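Local coordinates for sensor protein (Haloarcula marismortui ATCC 43049, PDB 3BWL) that probably acts as a sensor histidine kinase, of which this chain is a PAS domain that holds an indole-3-carbaldehyde in its pocket, at residues A[54-59]-A[94-99]. Sequence-based numbering, arbitrary orientation. Where two conformers were deposited one is given.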
ATOM      1  N   GLU A  54      -8.745   7.846 -13.985  1.00 27.75           N
ATOM      2  CA  GLU A  54      -8.637   8.661 -12.784  1.00 29.25           C
ATOM      3  C   GLU A  54      -9.573   9.889 -12.817  1.00 28.95           C
ATOM      4  O   GLU A  54     -10.171  10.250 -11.804  1.00 28.31           O
ATOM      5  CB  GLU A  54      -7.177   9.097 -12.600  1.00 29.66           C
ATOM      6  CG  GLU A  54      -6.922   9.900 -11.366  1.00 32.16           C
ATOM      7  CD  GLU A  54      -5.478  10.329 -11.239  1.00 33.79           C
ATOM      8  OE1 GLU A  54      -5.031  11.191 -12.037  1.00 35.59           O
ATOM      9  OE2 GLU A  54      -4.795   9.821 -10.330  1.00 36.65           O
ATOM     10  N   SER A  55      -9.675  10.517 -13.989  1.00 29.16           N
ATOM     11  CA  SER A  55     -10.509  11.708 -14.164  1.00 30.37           C
ATOM     12  C   SER A  55     -12.005  11.452 -13.911  1.00 30.38           C
ATOM     13  O   SER A  55     -12.755  12.409 -13.635  1.00 31.10           O
ATOM     14  CB  SER A  55     -10.293  12.335 -15.553  1.00 30.17           C
ATOM     15  OG  SER A  55     -10.850  11.519 -16.576  1.00 30.93           O
ATOM     16  N   GLU A  56     -12.421  10.183 -13.991  1.00 30.07           N
ATOM     17  CA  GLU A  56     -13.822   9.758 -13.769  1.00 30.76           C
ATOM     18  C   GLU A  56     -14.091   9.416 -12.294  1.00 29.17           C
ATOM     19  O   GLU A  56     -15.216   9.094 -11.925  1.00 29.57           O
ATOM     20  CB  GLU A  56     -14.156   8.506 -14.618  1.00 30.03           C
ATOM     21  CG  GLU A  56     -14.102   8.678 -16.156  1.00 32.99           C
ATOM     22  CD  GLU A  56     -14.412   7.385 -16.951  1.00 34.00           C
ATOM     23  OE1 GLU A  56     -13.615   6.406 -16.923  1.00 35.59           O
ATOM     24  OE2 GLU A  56     -15.456   7.367 -17.652  1.00 38.78           O
ATOM     25  N   VAL A  57     -13.056   9.460 -11.462  1.00 27.30           N
ATOM     26  CA  VAL A  57     -13.143   9.027 -10.073  1.00 26.15           C
ATOM     27  C   VAL A  57     -12.819  10.164  -9.105  1.00 24.57           C
ATOM     28  O   VAL A  57     -13.520  10.344  -8.143  1.00 23.27           O
ATOM     29  CB  VAL A  57     -12.155   7.837  -9.819  1.00 26.75           C
ATOM     30  CG1 VAL A  57     -12.158   7.407  -8.338  1.00 27.77           C
ATOM     31  CG2 VAL A  57     -12.536   6.642 -10.686  1.00 25.65           C
ATOM     32  N   LEU A  58     -11.729  10.894  -9.340  1.00 24.41           N
ATOM     33  CA  LEU A  58     -11.344  11.984  -8.447  1.00 23.44           C
ATOM     34  C   LEU A  58     -12.472  13.007  -8.297  1.00 24.24           C
ATOM     35  O   LEU A  58     -13.066  13.465  -9.292  1.00 22.76           O
ATOM     36  CB  LEU A  58     -10.057  12.684  -8.941  1.00 23.27           C
ATOM     37  CG  LEU A  58      -8.732  11.902  -8.859  1.00 23.74           C
ATOM     38  CD1 LEU A  58      -7.536  12.745  -9.284  1.00 24.44           C
ATOM     39  CD2 LEU A  58      -8.512  11.377  -7.446  1.00 24.30           C
ATOM     40  N   GLY A  59     -12.754  13.374  -7.061  1.00 22.57           N
ATOM     41  CA  GLY A  59     -13.763  14.398  -6.824  1.00 22.90           C
ATOM     42  C   GLY A  59     -15.126  13.822  -6.624  1.00 22.20           C
ATOM     43  O   GLY A  59     -16.004  14.509  -6.104  1.00 23.19           O
ATOM     44  N   GLU A  94     -18.943  -1.351  -7.786  1.00 17.25           N
ATOM     45  CA  GLU A  94     -19.544  -1.477  -9.107  0.60 18.20           C
ATOM     46  C   GLU A  94     -18.544  -0.969 -10.125  1.00 17.78           C
ATOM     47  O   GLU A  94     -18.123   0.211 -10.082  1.00 17.56           O
ATOM     48  CB  GLU A  94     -20.799  -0.628  -9.172  0.60 19.34           C
ATOM     49  CG  GLU A  94     -21.618  -0.859 -10.427  0.60 21.89           C
ATOM     50  CD  GLU A  94     -22.910  -0.055 -10.382  0.60 27.74           C
ATOM     51  OE1 GLU A  94     -22.862   1.154 -10.038  0.60 32.10           O
ATOM     52  OE2 GLU A  94     -23.981  -0.625 -10.664  0.60 30.48           O
ATOM     53  N   ARG A  95     -18.137  -1.861 -11.023  1.00 17.90           N
ATOM     54  CA  ARG A  95     -17.257  -1.487 -12.108  1.00 17.96           C
ATOM     55  C   ARG A  95     -17.985  -0.643 -13.176  1.00 18.77           C
ATOM     56  O   ARG A  95     -19.245  -0.662 -13.267  1.00 18.21           O
ATOM     57  CB  ARG A  95     -16.663  -2.731 -12.776  1.00 18.16           C
ATOM     58  CG  ARG A  95     -15.884  -3.664 -11.804  1.00 17.74           C
ATOM     59  CD  ARG A  95     -14.922  -4.489 -12.643  1.00 19.19           C
ATOM     60  NE  ARG A  95     -14.174  -5.435 -11.823  1.00 21.87           N
ATOM     61  CZ  ARG A  95     -14.646  -6.598 -11.364  1.00 23.99           C
ATOM     62  NH1 ARG A  95     -15.908  -6.972 -11.593  1.00 23.62           N
ATOM     63  NH2 ARG A  95     -13.845  -7.388 -10.609  1.00 24.48           N
ATOM     64  N   ARG A  96     -17.192   0.022 -14.025  1.00 19.46           N
ATOM     65  CA  ARG A  96     -17.786   0.799 -15.130  1.00 19.94           C
ATOM     66  C   ARG A  96     -18.759  -0.017 -15.973  1.00 20.98           C
ATOM     67  O   ARG A  96     -19.831   0.474 -16.369  1.00 21.40           O
ATOM     68  CB  ARG A  96     -16.712   1.375 -16.026  1.00 21.15           C
ATOM     69  CG  ARG A  96     -17.225   2.521 -16.918  1.00 24.58           C
ATOM     70  CD  ARG A  96     -16.010   3.165 -17.610  1.00 32.51           C
ATOM     71  NE  ARG A  96     -16.323   4.423 -18.284  1.00 38.93           N
ATOM     72  CZ  ARG A  96     -16.917   4.498 -19.475  1.00 42.76           C
ATOM     73  NH1 ARG A  96     -17.156   5.688 -20.029  1.00 44.77           N
ATOM     74  NH2 ARG A  96     -17.289   3.383 -20.109  1.00 43.70           N
ATOM     75  N   ASP A  97     -18.388  -1.266 -16.243  1.00 20.23           N
ATOM     76  CA  ASP A  97     -19.206  -2.162 -17.052  1.00 21.06           C
ATOM     77  C   ASP A  97     -20.400  -2.795 -16.314  1.00 20.88           C
ATOM     78  O   ASP A  97     -21.136  -3.601 -16.910  1.00 21.16           O
ATOM     79  CB  ASP A  97     -18.310  -3.233 -17.704  1.00 21.19           C
ATOM     80  CG  ASP A  97     -17.734  -4.250 -16.705  1.00 22.49           C
ATOM     81  OD1 ASP A  97     -18.126  -4.229 -15.515  1.00 21.77           O
ATOM     82  OD2 ASP A  97     -16.874  -5.089 -17.110  1.00 23.77           O
ATOM     83  N   GLY A  98     -20.581  -2.459 -15.029  1.00 19.41           N
ATOM     84  CA  GLY A  98     -21.725  -2.917 -14.260  1.00 20.24           C
ATOM     85  C   GLY A  98     -21.519  -4.205 -13.502  1.00 20.44           C
ATOM     86  O   GLY A  98     -22.380  -4.610 -12.705  1.00 21.29           O
ATOM     87  N   SER A  99     -20.402  -4.873 -13.740  1.00 19.77           N
ATOM     88  CA  SER A  99     -20.066  -6.045 -12.917  1.00 20.59           C
ATOM     89  C   SER A  99     -19.745  -5.573 -11.493  1.00 20.05           C
ATOM     90  O   SER A  99     -19.515  -4.362 -11.246  1.00 20.32           O
ATOM     91  CB  SER A  99     -18.887  -6.807 -13.538  1.00 20.00           C
ATOM     92  OG  SER A  99     -17.705  -6.017 -13.534  1.00 19.13           O
TER
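A surface salt bridge links the hairpin loop of the PAS domain between strands 86-94 and 100-112 to the loop that follows helix 44-50, with Glu56 and Arg96 making the whole contact. Arg96 NE donates to Glu56 OE2 at 3.1 Å, the oxygen lying at the guanidinium edge, close to its plane. NE comes from the syn side of OE2, tilted 21° from the carboxylate plane. A second, weak bond runs from Arg96 NH1 to the same OE2 at 3.4 Å, so OE2 receives one N-H from NE and, weakly, one from NH1, with the carboxylate and guanidinium planes 38° apart. With CG anti to the backbone N (chi1 -163°) and the chain extended as far as NE, Arg96 spans the gap and crosses the Glu56 side chain at about a right angle. Glu56 OE1 accepts from the backbone N of Asp53, so the carboxylate is also tied to its own loop and its rotation is restricted, and Arg96 also touches Tyr52.

In the antiparallel PAS sheet, strand 86-94 lies at one edge within this chain, and its connection to strand 100-112 makes a type I turn from Arg95 to Gly98, with Gly98 N bonded to Arg95 O at 2.8 Å. Asp97 OD1 accepts from Ser99 N at 3.0 Å, closing an Asx turn, and from Ser99 OG at 2.7 Å. Ser99 OG in turn accepts from Arg95 NH1 at 2.8 Å, near the guanidinium plane of Arg95.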